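Local coordinates for protein putrescine aminotransferase (Halomonas elongata DSM 2581, PDB 6GWI) that probably catalyses the pyridoxal-5'-phosphate-dependent transfer of an amino group from amines such as putrescine to a keto-acid acceptor, at residues Gly145-Tyr150 with Ile177-Gln182; Ala149-Thr154 with Ile221-Gln226; Leu252-Glu257 with Pro278-Ile283. All blocks are in the same frame, centred on the assembly; numbering follows the deposited sequence.

In the fold
Strand 142-146 runs into the loop from Glu147 to Thr154. Contact 1 opens on the strand end and closes when the chain returns at 177-182. Contact 2 opens within the loop and closes later, at 221-226, so the two loops cross. Contact 3 follows in series, bringing 278-283 back to 252-257. Strands 177-180, 142-146, 217-222 and 252-255 lie side by side and parallel, and contact 3 joins the last of them to 280-283. Strands 295-300 and 108-114 follow in the sheet, giving the seven-stranded core expected of a fold-type I aminotransferase. Contacts 1 and 2 tie the loop of Tyr150 to this core, while contact 3 places Asp256, just past the end of strand 252-255, beside the cofactor.

Contact 1. Residues Gly145-Tyr150 with Ile177-Gln182; sequences GRENAY and IAHIRQ. With PLP (pyridoxal-5'-phosphate), chain D.
Arg146 and Ile180 are bridge partners in parallel neighbouring strands, next to a second bridge between Gly145 and His179. Backbone hydrogen bonds give the main evidence for the pairing: Gly145 N donates to Ala178 O at 2.8 Å, Ile180 N to Gly145 O at 2.9 Å, and Glu147 N to Ile180 O at 2.8 Å. Two CA-H...O contacts fill in between them, one from His179 CA to Gly145 O, the other from Arg146 CA to Ile180 O.

Among the side chains, one polar link stands out. Asn148 ND2 gives a hydrogen bond to Gln182 OE1 at 3.0 Å, almost in the plane of its own amide, while the two amide planes stand 80° apart. Gln182 reaches it with CG set between its backbone N and carbonyl carbon (chi1 56°) and the chain extended beyond. The same OE1 accepts from Gln226, and NE2 of Gln182 bonds to Glu188.

Side-chain packing differs on the two faces. On one, Arg146 CG lies 3.8 Å from Ile180 CG1, the guanidinium running on to Tyr238. On the other, the edge of the His179 ring, at CD2, lies 3.7 Å from Arg146 O, beside Gly145, where a CB would approach CD2 closely. From the loop just past the strand, Glu147 crosses the His179 side chain at about a right angle, its OE2 3.7 Å from His179 CB.

A type II turn from Arg146 to Ala149, closed by Ala149 N on Arg146 O at 3.1 Å, leads away from the sheet toward Tyr150 of the cofactor pocket. The chemistry implies that regular pairing fixes the strand end, while amide-to-amide bonding continues the hold into the turn.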
loop_
_atom_site.group_PDB
_atom_site.type_symbol
_atom_site.label_atom_id
_atom_site.label_comp_id
_atom_site.label_asym_id
_atom_site.label_seq_id
_atom_site.Cartn_x
_atom_site.Cartn_y
_atom_site.Cartn_z
ATOM N N GLY B 145 -18.562 6.167 -9.117
ATOM C CA GLY B 145 -18.669 6.065 -7.683
ATOM C C GLY B 145 -19.762 6.966 -7.139
ATOM O O GLY B 145 -20.593 7.502 -7.874
ATOM N N ARG B 146 -19.739 7.141 -5.824
ATOM C CA ARG B 146 -20.733 7.960 -5.151
ATOM C C ARG B 146 -20.058 9.065 -4.354
ATOM O O ARG B 146 -18.945 8.904 -3.842
ATOM C CB ARG B 146 -21.614 7.117 -4.221
ATOM C CG ARG B 146 -22.363 6.009 -4.951
ATOM C CD ARG B 146 -23.268 5.201 -4.030
ATOM N NE ARG B 146 -22.542 4.622 -2.903
ATOM C CZ ARG B 146 -23.060 3.744 -2.050
ATOM N NH1 ARG B 146 -24.309 3.323 -2.197
ATOM N NH2 ARG B 146 -22.322 3.276 -1.052
ATOM N N GLU B 147 -20.742 10.203 -4.284
ATOM C CA GLU B 147 -20.325 11.275 -3.394
ATOM C C GLU B 147 -20.280 10.768 -1.956
ATOM O O GLU B 147 -21.106 9.952 -1.538
ATOM C CB GLU B 147 -21.270 12.467 -3.533
ATOM C CG GLU B 147 -21.059 13.249 -4.832
ATOM C CD GLU B 147 -19.733 14.002 -4.842
ATOM O OE1 GLU B 147 -19.156 14.207 -3.749
ATOM O OE2 GLU B 147 -19.279 14.410 -5.931
ATOM N N ASN B 148 -19.286 11.245 -1.209
ATOM C CA ASN B 148 -19.049 10.855 0.177
ATOM C C ASN B 148 -18.661 9.387 0.316
ATOM O O ASN B 148 -18.728 8.824 1.415
ATOM C CB ASN B 148 -20.264 11.158 1.058
ATOM C CG ASN B 148 -19.920 11.154 2.531
ATOM O OD1 ASN B 148 -18.843 11.593 2.934
ATOM N ND2 ASN B 148 -20.834 10.644 3.345
ATOM N N ALA B 149 -18.264 8.743 -0.776
ATOM C CA ALA B 149 -17.678 7.418 -0.687
ATOM C C ALA B 149 -16.204 7.528 -0.310
ATOM O O ALA B 149 -15.547 8.544 -0.553
ATOM C CB ALA B 149 -17.816 6.664 -2.008
ATOM N N TYR B 150 -15.683 6.459 0.284
ATOM C CA TYR B 150 -14.266 6.370 0.602
ATOM C C TYR B 150 -13.725 5.072 0.025
ATOM O O TYR B 150 -14.252 3.994 0.316
ATOM C CB TYR B 150 -14.009 6.439 2.110
ATOM C CG TYR B 150 -12.536 6.545 2.419
ATOM C CD1 TYR B 150 -11.887 7.768 2.365
ATOM C CD2 TYR B 150 -11.789 5.420 2.742
ATOM C CE1 TYR B 150 -10.536 7.874 2.626
ATOM C CE2 TYR B 150 -10.433 5.516 3.011
ATOM C CZ TYR B 150 -9.814 6.750 2.949
ATOM O OH TYR B 150 -8.468 6.882 3.208
ATOM N N ILE B 177 -13.589 9.194 -13.817
ATOM C CA ILE B 177 -14.370 8.812 -12.642
ATOM C C ILE B 177 -15.512 9.808 -12.490
ATOM O O ILE B 177 -15.271 11.017 -12.376
ATOM C CB ILE B 177 -13.532 8.801 -11.354
ATOM C CG1 ILE B 177 -12.188 8.105 -11.556
ATOM C CG2 ILE B 177 -14.333 8.154 -10.223
ATOM C CD1 ILE B 177 -12.282 6.700 -12.008
ATOM N N ALA B 178 -16.744 9.307 -12.447
ATOM C CA ALA B 178 -17.920 10.114 -12.155
ATOM C C ALA B 178 -18.468 9.751 -10.779
ATOM O O ALA B 178 -18.109 8.725 -10.196
ATOM C CB ALA B 178 -19.000 9.924 -13.223
ATOM N N HIS B 179 -19.323 10.624 -10.250
ATOM C CA HIS B 179 -19.885 10.445 -8.915
ATOM C C HIS B 179 -21.365 10.788 -8.892
ATOM O O HIS B 179 -21.767 11.856 -9.360
ATOM C CB HIS B 179 -19.118 11.291 -7.894
ATOM C CG HIS B 179 -17.696 10.864 -7.725
ATOM N ND1 HIS B 179 -16.661 11.410 -8.452
ATOM C CD2 HIS B 179 -17.143 9.917 -6.934
ATOM C CE1 HIS B 179 -15.527 10.827 -8.104
ATOM N NE2 HIS B 179 -15.792 9.917 -7.184
ATOM N N ILE B 180 -22.166 9.870 -8.358
ATOM C CA ILE B 180 -23.596 10.073 -8.199
ATOM C C ILE B 180 -23.895 10.297 -6.718
ATOM O O ILE B 180 -23.035 10.135 -5.852
ATOM C CB ILE B 180 -24.417 8.891 -8.755
ATOM C CG1 ILE B 180 -24.079 7.608 -7.992
ATOM C CG2 ILE B 180 -24.150 8.722 -10.243
ATOM C CD1 ILE B 180 -24.889 6.399 -8.409
ATOM N N ARG B 181 -25.140 10.664 -6.432
ATOM C CA ARG B 181 -25.556 10.984 -5.075
ATOM C C ARG B 181 -25.525 9.741 -4.188
ATOM O O ARG B 181 -25.607 8.603 -4.658
ATOM C CB ARG B 181 -26.961 11.584 -5.088
ATOM C CG ARG B 181 -28.024 10.615 -5.588
ATOM C CD ARG B 181 -29.360 11.307 -5.797
ATOM N NE ARG B 181 -29.848 11.965 -4.590
ATOM C CZ ARG B 181 -30.954 12.701 -4.538
ATOM N NH1 ARG B 181 -31.687 12.874 -5.628
ATOM N NH2 ARG B 181 -31.325 13.264 -3.397
ATOM N N GLN B 182 -25.406 9.981 -2.857
ATOM C CA GLN B 182 -25.289 8.910 -1.878
ATOM C C GLN B 182 -26.645 8.591 -1.257
ATOM O O GLN B 182 -27.467 9.490 -1.052
ATOM C CB GLN B 182 -24.306 9.299 -0.769
ATOM C CG GLN B 182 -24.666 10.598 -0.062
ATOM C CD GLN B 182 -23.861 10.833 1.204
ATOM O OE1 GLN B 182 -23.233 9.916 1.739
ATOM N NE2 GLN B 182 -23.896 12.062 1.701
HETATM N N1 PLP D . -12.072 1.295 1.103
HETATM C C2 PLP D . -12.853 1.500 2.220
HETATM C C2A PLP D . -14.338 1.265 2.146
HETATM C C3 PLP D . -12.263 1.921 3.409
HETATM O O3 PLP D . -13.058 2.119 4.507
HETATM C C4 PLP D . -10.882 2.130 3.491
HETATM C C4A PLP D . -10.225 1.931 4.832
HETATM C C5 PLP D . -10.109 1.925 2.345
HETATM C C6 PLP D . -10.709 1.507 1.161
HETATM C C5A PLP D . -8.612 2.147 2.352
HETATM O O4P PLP D . -7.920 1.100 2.991
HETATM P P PLP D . -6.405 1.368 3.470
HETATM O O1P PLP D . -5.564 1.743 2.273
HETATM O O2P PLP D . -5.871 0.120 4.133
HETATM O O3P PLP D . -6.400 2.502 4.461
#

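Contact 2. Residues Ala149-Thr154 with Ile221-Gln226. With PLP (pyridoxal-5'-phosphate), chain D.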
loop_
_atom_site.group_PDB
_atom_site.type_symbol
_atom_site.label_atom_id
_atom_site.label_comp_id
_atom_site.label_asym_id
_atom_site.label_seq_id
_atom_site.Cartn_x
_atom_site.Cartn_y
_atom_site.Cartn_z
ATOM N N ALA B 149 -18.264 8.743 -0.776
ATOM C CA ALA B 149 -17.678 7.418 -0.687
ATOM C C ALA B 149 -16.204 7.528 -0.310
ATOM O O ALA B 149 -15.547 8.544 -0.553
ATOM C CB ALA B 149 -17.816 6.664 -2.008
ATOM N N TYR B 150 -15.683 6.459 0.284
ATOM C CA TYR B 150 -14.266 6.370 0.602
ATOM C C TYR B 150 -13.725 5.072 0.025
ATOM O O TYR B 150 -14.252 3.994 0.316
ATOM C CB TYR B 150 -14.009 6.439 2.110
ATOM C CG TYR B 150 -12.536 6.545 2.419
ATOM C CD1 TYR B 150 -11.887 7.768 2.365
ATOM C CD2 TYR B 150 -11.789 5.420 2.742
ATOM C CE1 TYR B 150 -10.536 7.874 2.626
ATOM C CE2 TYR B 150 -10.433 5.516 3.011
ATOM C CZ TYR B 150 -9.814 6.750 2.949
ATOM O OH TYR B 150 -8.468 6.882 3.208
ATOM N N HIS B 151 -12.699 5.186 -0.820
ATOM C CA HIS B 151 -12.069 4.026 -1.438
ATOM C C HIS B 151 -10.551 4.072 -1.306
ATOM O O HIS B 151 -9.850 3.432 -2.093
ATOM C CB HIS B 151 -12.481 3.919 -2.907
ATOM C CG HIS B 151 -13.954 3.734 -3.101
ATOM N ND1 HIS B 151 -14.627 2.613 -2.664
ATOM C CD2 HIS B 151 -14.887 4.534 -3.670
ATOM C CE1 HIS B 151 -15.910 2.727 -2.960
ATOM N NE2 HIS B 151 -16.094 3.885 -3.570
ATOM N N GLY B 152 -10.032 4.823 -0.342
ATOM C CA GLY B 152 -8.617 4.826 -0.038
ATOM C C GLY B 152 -7.967 6.163 -0.340
ATOM O O GLY B 152 -8.625 7.162 -0.651
ATOM N N SER B 153 -6.633 6.164 -0.247
ATOM C CA SER B 153 -5.862 7.400 -0.253
ATOM C C SER B 153 -4.706 7.391 -1.245
ATOM O O SER B 153 -3.903 8.333 -1.248
ATOM C CB SER B 153 -5.331 7.690 1.154
ATOM O OG SER B 153 -4.821 9.003 1.235
ATOM N N THR B 154 -4.576 6.358 -2.070
ATOM C CA THR B 154 -3.774 6.508 -3.272
ATOM C C THR B 154 -4.470 7.504 -4.194
ATOM O O THR B 154 -5.603 7.929 -3.945
ATOM C CB THR B 154 -3.605 5.174 -3.991
ATOM O OG1 THR B 154 -4.900 4.614 -4.227
ATOM C CG2 THR B 154 -2.757 4.207 -3.164
ATOM N N ILE B 221 -18.777 1.393 -8.620
ATOM C CA ILE B 221 -18.079 1.026 -7.392
ATOM C C ILE B 221 -18.831 1.628 -6.214
ATOM O O ILE B 221 -19.214 2.804 -6.250
ATOM C CB ILE B 221 -16.609 1.491 -7.417
ATOM C CG1 ILE B 221 -15.853 0.944 -6.200
ATOM C CG2 ILE B 221 -16.522 3.015 -7.454
ATOM C CD1 ILE B 221 -14.350 1.290 -6.176
ATOM N N ALA B 222 -19.037 0.827 -5.170
ATOM C CA ALA B 222 -19.764 1.307 -4.005
ATOM C C ALA B 222 -19.430 0.459 -2.788
ATOM O O ALA B 222 -19.210 -0.749 -2.904
ATOM C CB ALA B 222 -21.278 1.286 -4.261
ATOM N N GLU B 223 -19.370 1.109 -1.628
ATOM C CA GLU B 223 -19.385 0.393 -0.357
ATOM C C GLU B 223 -20.800 -0.119 -0.107
ATOM O O GLU B 223 -21.758 0.644 -0.278
ATOM C CB GLU B 223 -18.958 1.314 0.790
ATOM C CG GLU B 223 -17.614 2.016 0.601
ATOM C CD GLU B 223 -17.465 3.240 1.498
ATOM O OE1 GLU B 223 -17.306 3.082 2.728
ATOM O OE2 GLU B 223 -17.526 4.369 0.970
ATOM N N PRO B 224 -20.990 -1.390 0.268
ATOM C CA PRO B 224 -22.354 -1.829 0.621
ATOM C C PRO B 224 -22.994 -0.922 1.656
ATOM O O PRO B 224 -24.160 -0.528 1.520
ATOM C CB PRO B 224 -22.139 -3.253 1.150
ATOM C CG PRO B 224 -20.883 -3.713 0.487
ATOM C CD PRO B 224 -20.012 -2.488 0.391
ATOM N N VAL B 225 -22.231 -0.569 2.686
ATOM C CA VAL B 225 -22.582 0.467 3.647
ATOM C C VAL B 225 -21.387 1.405 3.742
ATOM O O VAL B 225 -20.249 0.946 3.892
ATOM C CB VAL B 225 -22.920 -0.120 5.030
ATOM C CG1 VAL B 225 -23.041 0.984 6.065
ATOM C CG2 VAL B 225 -24.201 -0.930 4.960
ATOM N N GLN B 226 -21.641 2.710 3.654
ATOM C CA GLN B 226 -20.570 3.699 3.710
ATOM C C GLN B 226 -20.027 3.806 5.132
ATOM O O GLN B 226 -20.785 4.059 6.076
ATOM C CB GLN B 226 -21.088 5.052 3.232
ATOM C CG GLN B 226 -21.412 5.111 1.751
ATOM C CD GLN B 226 -22.350 6.253 1.415
ATOM O OE1 GLN B 226 -23.562 6.063 1.311
ATOM N NE2 GLN B 226 -21.798 7.450 1.254
HETATM N N1 PLP D . -12.072 1.295 1.103
HETATM C C2 PLP D . -12.853 1.500 2.220
HETATM C C2A PLP D . -14.338 1.265 2.146
HETATM C C3 PLP D . -12.263 1.921 3.409
HETATM O O3 PLP D . -13.058 2.119 4.507
HETATM C C4 PLP D . -10.882 2.130 3.491
HETATM C C4A PLP D . -10.225 1.931 4.832
HETATM C C5 PLP D . -10.109 1.925 2.345
HETATM C C6 PLP D . -10.709 1.507 1.161
HETATM C C5A PLP D . -8.612 2.147 2.352
HETATM O O4P PLP D . -7.920 1.100 2.991
HETATM P P PLP D . -6.405 1.368 3.470
HETATM O O1P PLP D . -5.564 1.743 2.273
HETATM O O2P PLP D . -5.871 0.120 4.133
HETATM O O3P PLP D . -6.400 2.502 4.461
HETATM O O HOH W 1 -18.687 4.672 -4.410
#
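One face of the His151 imidazole is covered by Ile221, whose CD1 sits 3.8 Å from the ring centroid and only 10° off the normal, a CH-pi contact over the centre. At the edge of that ring, in its plane, a water lies 2.8 Å from His151 NE2 and donates to Ile221 O at 2.7 Å, linking the imidazole to strand 217-222. ND1 of His151 is hydrogen-bonded to Asp256, so both nitrogens have partners. The Tyr150 ring has Gly152 N over one face, offset toward the rim, and pyridoxal-5'-phosphate at its edge, with Tyr150 CE2 3.4 Å from PLP C4. Its CG is anti to the backbone N (chi1 -172°), which carries the ring away from 221-226 and to the cofactor.

Glu223 supplies the direct polar bond. Tyr150 N donates to Glu223 OE2 at 2.9 Å and a nearly straight 175°, from above the carboxylate plane. The other oxygen, OE1, is held by Gly227 N and lies 3.5 Å from the methyl PLP C2A. An alanine in place of Glu223 would probably leave Tyr150 N and Gly227 N without their acceptor and open a gap beside the cofactor methyl. Ala149 CB adds a lighter contact, 3.8 Å from Glu223 OE2.

Helix 117-134 closes in through Asn121, which packs on both His151 and Ile221, and Met166 of helix 164-167 touches Tyr150. Ser153 OG bonds to Gly317 N of the second subunit. Thr154 then N-caps helix 155-160, so the loop spans from strand 142-146 to that helix across the end of strand 217-222.

Contact 3. Residues Leu252-Glu257 with Pro278-Ile283; sequences LLVADE and PDLMPI. With PLP (pyridoxal-5'-phosphate), chain D.
Leu253 O receives two backbone donors from the facing segment, Asp279 N at 2.7 Å and, in a weak bond, Leu280 N at 3.3 Å. The Asp279 carboxylate returns to the same residue: its OD2 accepts from Leu253 N at 3.0 Å, at an angle of 169°, through the lone pair turned away from OD1. Asp279 thus holds both polar backbone atoms of Leu253, one by its main chain and one by its side chain. Leu252 CD2 comes against the carboxylate carbon, the two side chains crossing at about a right angle.

Beyond this start the strands 252-255 and 280-283 run parallel, their axes 19° apart. Ala255 N bonds to Leu280 O at 3.1 Å, and Glu257 N to Pro282 O at 3.0 Å. Between these two bonds Pro282 has no N-H to give; its CD faces Ala255 O instead, and Met281 CA makes a CA-H...O contact with that oxygen.

Packing runs along both faces. Pro278 CB lies 3.8 Å from Ala255 CB, and Leu253 CG also meets this proline. On this same side the Glu257 side chain lies alongside Met281, its carboxylate going to Ser271 and Gly270. On the other face Val254 CG1 stands 3.8 Å from Pro282 CD, with Val124 of helix 117-134 touching Val254.

Asp256 follows directly on strand 252-255, with CG anti to its backbone N (chi1 -173°), which takes OD2 to 2.8 Å from PLP N1. Asn121 and His151 bond to the same oxygen, and Val258 N to OD1. Strand pairing and the bonds from these pocket residues probably hold this carboxylate against the pyridine nitrogen, a placement likely to favour protonated N1 and so the electron-withdrawing ring of fold-type I aminotransferases.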
loop_
_atom_site.group_PDB
_atom_site.type_symbol
_atom_site.label_atom_id
_atom_site.label_comp_id
_atom_site.label_asym_id
_atom_site.label_seq_id
_atom_site.Cartn_x
_atom_site.Cartn_y
_atom_site.Cartn_z
ATOM N N LEU B 252 -19.486 -3.597 -14.885
ATOM C CA LEU B 252 -18.978 -4.372 -13.763
ATOM C C LEU B 252 -19.422 -3.751 -12.445
ATOM O O LEU B 252 -19.537 -2.527 -12.316
ATOM C CB LEU B 252 -17.453 -4.452 -13.807
ATOM C CG LEU B 252 -16.831 -5.138 -15.022
ATOM C CD1 LEU B 252 -15.323 -4.997 -14.980
ATOM C CD2 LEU B 252 -17.216 -6.608 -15.071
ATOM N N LEU B 253 -19.631 -4.605 -11.448
ATOM C CA LEU B 253 -19.958 -4.177 -10.095
ATOM C C LEU B 253 -18.746 -4.409 -9.206
ATOM O O LEU B 253 -18.263 -5.541 -9.096
ATOM C CB LEU B 253 -21.168 -4.934 -9.548
ATOM C CG LEU B 253 -21.516 -4.671 -8.081
ATOM C CD1 LEU B 253 -21.846 -3.218 -7.840
ATOM C CD2 LEU B 253 -22.679 -5.551 -7.646
ATOM N N VAL B 254 -18.265 -3.341 -8.578
ATOM C CA VAL B 254 -17.201 -3.418 -7.585
ATOM C C VAL B 254 -17.819 -3.086 -6.234
ATOM O O VAL B 254 -18.256 -1.952 -6.001
ATOM C CB VAL B 254 -16.039 -2.469 -7.901
ATOM C CG1 VAL B 254 -14.931 -2.625 -6.859
ATOM C CG2 VAL B 254 -15.505 -2.723 -9.302
ATOM N N ALA B 255 -17.860 -4.071 -5.344
ATOM C CA ALA B 255 -18.307 -3.875 -3.970
ATOM C C ALA B 255 -17.064 -3.717 -3.099
ATOM O O ALA B 255 -16.305 -4.675 -2.917
ATOM C CB ALA B 255 -19.174 -5.042 -3.507
ATOM N N ASP B 256 -16.844 -2.511 -2.580
ATOM C CA ASP B 256 -15.686 -2.247 -1.727
ATOM C C ASP B 256 -15.989 -2.785 -0.333
ATOM O O ASP B 256 -16.773 -2.188 0.413
ATOM C CB ASP B 256 -15.363 -0.756 -1.689
ATOM C CG ASP B 256 -14.059 -0.454 -0.954
ATOM O OD1 ASP B 256 -13.622 -1.285 -0.131
ATOM O OD2 ASP B 256 -13.477 0.629 -1.185
ATOM N N GLU B 257 -15.364 -3.910 0.016
ATOM C CA GLU B 257 -15.634 -4.633 1.252
ATOM C C GLU B 257 -14.569 -4.391 2.316
ATOM O O GLU B 257 -14.433 -5.195 3.245
ATOM C CB GLU B 257 -15.744 -6.132 0.969
ATOM C CG GLU B 257 -16.909 -6.518 0.092
ATOM C CD GLU B 257 -18.208 -6.609 0.865
ATOM O OE1 GLU B 257 -18.194 -6.388 2.096
ATOM O OE2 GLU B 257 -19.243 -6.912 0.239
ATOM N N PRO B 278 -20.876 -9.092 -6.909
ATOM C CA PRO B 278 -19.886 -8.204 -7.516
ATOM C C PRO B 278 -18.920 -8.977 -8.399
ATOM O O PRO B 278 -18.739 -10.192 -8.278
ATOM C CB PRO B 278 -19.173 -7.583 -6.309
ATOM C CG PRO B 278 -19.368 -8.564 -5.210
ATOM C CD PRO B 278 -20.719 -9.176 -5.444
ATOM N N ASP B 279 -18.337 -8.255 -9.344
ATOM C CA ASP B 279 -17.279 -8.806 -10.173
ATOM C C ASP B 279 -15.927 -8.688 -9.493
ATOM O O ASP B 279 -15.041 -9.513 -9.735
ATOM C CB ASP B 279 -17.276 -8.103 -11.531
ATOM C CG ASP B 279 -18.562 -8.337 -12.300
ATOM O OD1 ASP B 279 -18.754 -9.463 -12.804
ATOM O OD2 ASP B 279 -19.398 -7.408 -12.363
ATOM N N LEU B 280 -15.766 -7.691 -8.629
ATOM C CA LEU B 280 -14.535 -7.491 -7.881
ATOM C C LEU B 280 -14.883 -7.006 -6.484
ATOM O O LEU B 280 -15.856 -6.282 -6.282
ATOM C CB LEU B 280 -13.618 -6.481 -8.579
ATOM C CG LEU B 280 -13.254 -6.776 -10.036
ATOM C CD1 LEU B 280 -12.712 -5.528 -10.708
ATOM C CD2 LEU B 280 -12.238 -7.906 -10.121
ATOM N N MET B 281 -14.062 -7.414 -5.504
ATOM C CA MET B 281 -14.262 -7.024 -4.114
ATOM C C MET B 281 -12.908 -6.731 -3.476
ATOM O O MET B 281 -12.153 -7.663 -3.155
ATOM C CB MET B 281 -14.998 -8.103 -3.319
ATOM C CG MET B 281 -16.454 -8.331 -3.720
ATOM S SD MET B 281 -17.341 -9.439 -2.592
ATOM C CE MET B 281 -16.265 -10.866 -2.610
ATOM N N PRO B 282 -12.557 -5.459 -3.298
ATOM C CA PRO B 282 -11.368 -5.144 -2.500
ATOM C C PRO B 282 -11.622 -5.399 -1.023
ATOM O O PRO B 282 -12.742 -5.265 -0.523
ATOM C CB PRO B 282 -11.115 -3.659 -2.788
ATOM C CG PRO B 282 -12.415 -3.118 -3.267
ATOM C CD PRO B 282 -13.161 -4.259 -3.909
ATOM N N ILE B 283 -10.558 -5.803 -0.326
ATOM C CA ILE B 283 -10.643 -6.172 1.081
ATOM C C ILE B 283 -9.358 -5.765 1.787
ATOM O O ILE B 283 -8.299 -5.626 1.171
ATOM C CB ILE B 283 -10.893 -7.691 1.258
ATOM C CG1 ILE B 283 -9.839 -8.484 0.481
ATOM C CG2 ILE B 283 -12.304 -8.050 0.825
ATOM C CD1 ILE B 283 -9.894 -9.975 0.733
HETATM N N1 PLP D . -12.072 1.295 1.103
HETATM C C2 PLP D . -12.853 1.500 2.220
HETATM C C2A PLP D . -14.338 1.265 2.146
HETATM C C3 PLP D . -12.263 1.921 3.409
HETATM O O3 PLP D . -13.058 2.119 4.507
HETATM C C4 PLP D . -10.882 2.130 3.491
HETATM C C4A PLP D . -10.225 1.931 4.832
HETATM C C5 PLP D . -10.109 1.925 2.345
HETATM C C6 PLP D . -10.709 1.507 1.161
HETATM C C5A PLP D . -8.612 2.147 2.352
HETATM O O4P PLP D . -7.920 1.100 2.991
HETATM P P PLP D . -6.405 1.368 3.470
HETATM O O1P PLP D . -5.564 1.743 2.273
HETATM O O2P PLP D . -5.871 0.120 4.133
HETATM O O3P PLP D . -6.400 2.502 4.461
#